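Local coordinates for protein flap endonuclease 1 (Desulfurococcus amylolyticus, PDB 3ORY) that probably cleaves 5' flaps from branched DNA as a structure-specific endonuclease of the XPG family, at residues Q186-L191 / E222-D227; A182-D187 / R200-S205. All coordinates share one frame; numbering follows the deposited sequence.

Overall arrangement
Both contacts start from the same part of the chain, the end of strand 182-184 and the turn that leads into helix 189-192. They share Q186 and D187, and their centres lie about 9 Å apart. Contact 2 is the shorter connection: it ties 182-187 to 200-205, the loop after the neighbouring parallel strand 197-200. Contact 1 reaches further along the sequence, from 186-191 to the end of strand 216-225 and the start of helix 226-233. R200 joins the two through a salt bridge to E222. Together they fix the turn beyond strand 182-184 on the mixed sheet, inside the XPG I-region, near a phosphate ion that probably comes from the crystallisation liquor.

Contact 1: residues Q186-L191 / E222-D227; sequences QDYDSL and ELIELD
E222 meets Y188 mainly through a water. The water gives a hydrogen bond to E222 OE2 and another joins it to Y188 OH, each 2.7 Å long, and it lies in the plane of the tyrosine ring at its edge. The direct gap between Y188 OH and E222 OE2 is 4.1 Å. OE2 also takes a salt bridge from R200, which probably keeps the carboxylate in its charged form. I224 comes next and divides its two branches. I224 CD1 lies 3.6 Å from Y188 CE1, approaching the ring obliquely. I224 CG2, anti to the backbone N, packs 3.9 Å from L191 CD1. L226 opens the following helix, right after E225 at the N-cap. L226 CB is 4.1 Å from L191 CD2, and the two leucine side chains lie alongside, pointing opposite ways. L226 CD1 also touches the backbone, 3.7 Å from L191 O. Across this mostly buried interface the grip is therefore apolar, with the water bridge at one end. Y188, the N-cap residue, and the one-turn helix 189-192 belong to the connection of a beta-alpha-beta unit (182-184, 189-192, 197-200). Here they pack on the end of strand 216-225, next to 197-200 in the sheet, and the start of the helix after it.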
loop_
_atom_site.group_PDB
_atom_site.type_symbol
_atom_site.label_atom_id
_atom_site.label_comp_id
_atom_site.label_asym_id
_atom_site.label_seq_id
_atom_site.Cartn_x
_atom_site.Cartn_y
_atom_site.Cartn_z
ATOM N N GLN A 186 0.154 -1.182 2.825
ATOM C CA GLN A 186 -0.511 -0.632 4.008
ATOM C C GLN A 186 -1.835 -1.331 4.292
ATOM O O GLN A 186 -2.269 -1.396 5.444
ATOM C CB GLN A 186 -0.723 0.887 3.897
ATOM C CG GLN A 186 0.566 1.703 3.968
ATOM C CD GLN A 186 1.470 1.283 5.107
ATOM O OE1 GLN A 186 2.506 0.655 4.888
ATOM N NE2 GLN A 186 1.068 1.593 6.330
ATOM N N ASP A 187 -2.476 -1.885 3.266
ATOM C CA ASP A 187 -3.693 -2.620 3.549
ATOM C C ASP A 187 -3.404 -4.103 3.790
ATOM O O ASP A 187 -2.265 -4.576 3.647
ATOM C CB ASP A 187 -4.794 -2.376 2.502
ATOM C CG ASP A 187 -4.397 -2.804 1.117
ATOM O OD1 ASP A 187 -3.714 -3.840 0.977
ATOM O OD2 ASP A 187 -4.775 -2.085 0.163
ATOM N N TYR A 188 -4.446 -4.819 4.178
ATOM C CA TYR A 188 -4.318 -6.181 4.655
ATOM C C TYR A 188 -4.824 -7.186 3.625
ATOM O O TYR A 188 -4.942 -8.385 3.918
ATOM C CB TYR A 188 -5.094 -6.297 5.976
ATOM C CG TYR A 188 -4.454 -5.498 7.095
ATOM C CD1 TYR A 188 -3.702 -6.123 8.094
ATOM C CD2 TYR A 188 -4.585 -4.107 7.143
ATOM C CE1 TYR A 188 -3.098 -5.368 9.119
ATOM C CE2 TYR A 188 -4.001 -3.365 8.149
ATOM C CZ TYR A 188 -3.263 -3.992 9.134
ATOM O OH TYR A 188 -2.690 -3.212 10.114
ATOM N N ASP A 189 -5.128 -6.686 2.427
ATOM C CA ASP A 189 -5.742 -7.495 1.360
ATOM C C ASP A 189 -4.961 -8.759 1.061
ATOM O O ASP A 189 -5.556 -9.798 0.815
ATOM C CB ASP A 189 -5.863 -6.684 0.057
ATOM C CG ASP A 189 -6.691 -5.406 0.210
ATOM O OD1 ASP A 189 -6.805 -4.856 1.328
ATOM O OD2 ASP A 189 -7.226 -4.931 -0.819
ATOM N N SER A 190 -3.630 -8.660 1.053
ATOM C CA SER A 190 -2.783 -9.802 0.731
ATOM C C SER A 190 -2.943 -10.975 1.723
ATOM O O SER A 190 -2.832 -12.130 1.321
ATOM C CB SER A 190 -1.308 -9.397 0.534
ATOM O OG SER A 190 -0.678 -9.034 1.752
ATOM N N LEU A 191 -3.225 -10.673 2.991
ATOM C CA LEU A 191 -3.537 -11.695 4.001
ATOM C C LEU A 191 -4.844 -12.405 3.683
ATOM O O LEU A 191 -4.929 -13.631 3.789
ATOM C CB LEU A 191 -3.604 -11.083 5.404
ATOM C CG LEU A 191 -2.272 -10.541 5.939
ATOM C CD1 LEU A 191 -2.477 -9.787 7.248
ATOM C CD2 LEU A 191 -1.259 -11.678 6.134
ATOM N N GLU A 222 6.469 -3.473 10.238
ATOM C CA GLU A 222 5.940 -4.548 11.077
ATOM C C GLU A 222 5.591 -5.784 10.251
ATOM O O GLU A 222 5.079 -5.674 9.126
ATOM C CB GLU A 222 4.732 -4.073 11.892
ATOM C CG GLU A 222 3.505 -3.693 11.070
ATOM C CD GLU A 222 2.362 -3.128 11.908
ATOM O OE1 GLU A 222 2.587 -2.750 13.073
ATOM O OE2 GLU A 222 1.229 -3.055 11.390
ATOM N N LEU A 223 5.898 -6.950 10.812
ATOM C CA LEU A 223 5.595 -8.227 10.186
ATOM C C LEU A 223 4.328 -8.820 10.793
ATOM O O LEU A 223 4.194 -8.904 12.014
ATOM C CB LEU A 223 6.766 -9.203 10.363
ATOM C CG LEU A 223 6.542 -10.688 10.031
ATOM C CD1 LEU A 223 6.375 -10.897 8.532
ATOM C CD2 LEU A 223 7.685 -11.548 10.572
ATOM N N ILE A 224 3.395 -9.220 9.936
ATOM C CA ILE A 224 2.213 -9.941 10.389
ATOM C C ILE A 224 2.163 -11.287 9.691
ATOM O O ILE A 224 2.178 -11.363 8.459
ATOM C CB ILE A 224 0.914 -9.153 10.120
ATOM C CG1 ILE A 224 0.937 -7.824 10.867
ATOM C CG2 ILE A 224 -0.326 -9.991 10.505
ATOM C CD1 ILE A 224 0.091 -6.752 10.223
ATOM N N GLU A 225 2.097 -12.353 10.478
ATOM C CA GLU A 225 2.026 -13.693 9.920
ATOM C C GLU A 225 0.581 -14.175 9.949
ATOM O O GLU A 225 -0.092 -14.051 10.969
ATOM C CB GLU A 225 2.957 -14.644 10.683
ATOM C CG GLU A 225 4.437 -14.250 10.571
ATOM C CD GLU A 225 5.331 -15.000 11.545
ATOM O OE1 GLU A 225 5.281 -14.704 12.762
ATOM O OE2 GLU A 225 6.096 -15.873 11.087
ATOM N N LEU A 226 0.120 -14.717 8.823
ATOM C CA LEU A 226 -1.282 -15.098 8.647
ATOM C C LEU A 226 -1.770 -16.151 9.642
ATOM O O LEU A 226 -2.703 -15.897 10.405
ATOM C CB LEU A 226 -1.545 -15.601 7.225
ATOM C CG LEU A 226 -2.958 -16.092 6.881
ATOM C CD1 LEU A 226 -4.037 -15.013 7.149
ATOM C CD2 LEU A 226 -3.015 -16.560 5.430
ATOM N N ASP A 227 -1.164 -17.338 9.606
ATOM C CA ASP A 227 -1.690 -18.442 10.414
ATOM C C ASP A 227 -1.652 -18.065 11.914
ATOM O O ASP A 227 -2.579 -18.372 12.660
ATOM C CB ASP A 227 -1.015 -19.792 10.066
ATOM C CG ASP A 227 -1.580 -20.446 8.759
ATOM O OD1 ASP A 227 -2.618 -20.005 8.205
ATOM O OD2 ASP A 227 -0.971 -21.423 8.264
HETATM O O HOH W 1 -1.107 -4.201 12.048
#

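Contact 2: residues A182-D187 / R200-S205; sequences ASASQD and RNLTIS
Q186 reaches the loop 200-205 with its side chain and holds R200 with its backbone. From CB the chain bends about its CB-CG bond (chi2 -47°), which turns the amide toward N201. Q186 CD lies 3.7 Å from N201 N. Q186 OE1 takes a hydrogen bond from N201 N at 2.7 Å, in the carbonyl plane and on a lone pair. OE1 also accepts from a water that is linked to T203 OG1. Q186 NE2 packs 3.7 Å from I204 CD1 and lies over one face of the R200 guanidinium, 3.6 Å from R200 NH2. The same guanidinium grips Q186 O side-on, R200 NE at 3.1 Å and R200 NH2 at 3.2 Å. Both bonds lie near the guanidinium plane, but NE sits above the carbonyl plane, while NH2 meets a lone pair of Q186 O in that plane. NH1 forms a salt bridge with E222. A leucine in place of R200 would probably leave Q186 O without these two donors and the E222 carboxylate without its cation. Earlier in the segment, A184 CB meets L202 CD2 at 4.1 Å. The contact lies where parallel strands 182-184 and 197-200 end, with strand 37-41 beside A184, helix 42-52 against Q186 and T203, and strand 216-225 against R200 and I204.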
loop_
_atom_site.group_PDB
_atom_site.type_symbol
_atom_site.label_atom_id
_atom_site.label_comp_id
_atom_site.label_asym_id
_atom_site.label_seq_id
_atom_site.Cartn_x
_atom_site.Cartn_y
_atom_site.Cartn_z
ATOM N N ALA A 182 7.763 -12.034 1.927
ATOM C CA ALA A 182 6.547 -11.398 2.418
ATOM C C ALA A 182 6.004 -10.444 1.375
ATOM O O ALA A 182 6.738 -10.008 0.499
ATOM C CB ALA A 182 6.829 -10.651 3.725
ATOM N N SER A 183 4.708 -10.148 1.462
ATOM C CA SER A 183 4.086 -9.112 0.658
ATOM C C SER A 183 4.191 -7.822 1.461
ATOM O O SER A 183 4.388 -7.862 2.681
ATOM C CB SER A 183 2.615 -9.457 0.331
ATOM O OG SER A 183 1.916 -9.889 1.488
ATOM N N ALA A 184 4.104 -6.683 0.784
ATOM C CA ALA A 184 4.220 -5.396 1.459
ATOM C C ALA A 184 3.180 -4.425 0.944
ATOM O O ALA A 184 3.043 -4.219 -0.278
ATOM C CB ALA A 184 5.644 -4.812 1.311
ATOM N N SER A 185 2.463 -3.819 1.886
ATOM C CA SER A 185 1.358 -2.903 1.586
ATOM C C SER A 185 0.899 -2.286 2.896
ATOM O O SER A 185 1.213 -2.814 3.958
ATOM C CB SER A 185 0.187 -3.691 0.978
ATOM O OG SER A 185 -0.887 -2.826 0.649
ATOM N N GLN A 186 0.154 -1.182 2.825
ATOM C CA GLN A 186 -0.511 -0.632 4.008
ATOM C C GLN A 186 -1.835 -1.331 4.292
ATOM O O GLN A 186 -2.269 -1.396 5.444
ATOM C CB GLN A 186 -0.723 0.887 3.897
ATOM C CG GLN A 186 0.566 1.703 3.968
ATOM C CD GLN A 186 1.470 1.283 5.107
ATOM O OE1 GLN A 186 2.506 0.655 4.888
ATOM N NE2 GLN A 186 1.068 1.593 6.330
ATOM N N ASP A 187 -2.476 -1.885 3.266
ATOM C CA ASP A 187 -3.693 -2.620 3.549
ATOM C C ASP A 187 -3.404 -4.103 3.790
ATOM O O ASP A 187 -2.265 -4.576 3.647
ATOM C CB ASP A 187 -4.794 -2.376 2.502
ATOM C CG ASP A 187 -4.397 -2.804 1.117
ATOM O OD1 ASP A 187 -3.714 -3.840 0.977
ATOM O OD2 ASP A 187 -4.775 -2.085 0.163
ATOM N N ARG A 200 4.092 -4.355 6.836
ATOM C CA ARG A 200 3.501 -3.024 6.714
ATOM C C ARG A 200 4.523 -1.935 7.008
ATOM O O ARG A 200 5.530 -2.191 7.676
ATOM C CB ARG A 200 2.300 -2.869 7.648
ATOM C CG ARG A 200 1.135 -3.798 7.319
ATOM C CD ARG A 200 -0.033 -3.546 8.262
ATOM N NE ARG A 200 -0.732 -2.299 7.940
ATOM C CZ ARG A 200 -0.694 -1.181 8.661
ATOM N NH1 ARG A 200 0.014 -1.113 9.787
ATOM N NH2 ARG A 200 -1.383 -0.125 8.251
ATOM N N ASN A 201 4.243 -0.730 6.501
ATOM C CA ASN A 201 5.041 0.495 6.740
ATOM C C ASN A 201 6.345 0.601 5.949
ATOM O O ASN A 201 7.087 1.571 6.104
ATOM C CB ASN A 201 5.310 0.736 8.238
ATOM C CG ASN A 201 4.036 0.797 9.068
ATOM O OD1 ASN A 201 4.032 0.436 10.250
ATOM N ND2 ASN A 201 2.965 1.271 8.472
ATOM N N LEU A 202 6.624 -0.387 5.107
ATOM C CA LEU A 202 7.868 -0.405 4.343
ATOM C C LEU A 202 8.005 0.805 3.415
ATOM O O LEU A 202 9.107 1.283 3.180
ATOM C CB LEU A 202 8.001 -1.709 3.557
ATOM C CG LEU A 202 9.397 -2.107 3.085
ATOM C CD1 LEU A 202 10.242 -2.719 4.214
ATOM C CD2 LEU A 202 9.279 -3.071 1.915
ATOM N N THR A 203 6.886 1.317 2.912
ATOM C CA THR A 203 6.931 2.451 1.986
ATOM C C THR A 203 6.943 3.798 2.707
ATOM O O THR A 203 7.134 4.832 2.075
ATOM C CB THR A 203 5.757 2.421 0.987
ATOM O OG1 THR A 203 4.523 2.427 1.712
ATOM C CG2 THR A 203 5.837 1.176 0.108
ATOM N N ILE A 204 6.747 3.783 4.027
ATOM C CA ILE A 204 6.604 5.020 4.796
ATOM C C ILE A 204 7.417 5.071 6.095
ATOM O O ILE A 204 7.229 5.989 6.891
ATOM C CB ILE A 204 5.111 5.332 5.145
ATOM C CG1 ILE A 204 4.485 4.198 5.983
ATOM C CG2 ILE A 204 4.300 5.652 3.879
ATOM C CD1 ILE A 204 3.188 4.589 6.735
ATOM N N SER A 205 8.298 4.093 6.311
ATOM C CA SER A 205 9.040 3.996 7.579
ATOM C C SER A 205 10.052 5.129 7.749
ATOM O O SER A 205 10.445 5.777 6.777
ATOM C CB SER A 205 9.709 2.623 7.744
ATOM O OG SER A 205 10.617 2.340 6.695
HETATM O O HOH W 2 3.650 -0.152 2.548
#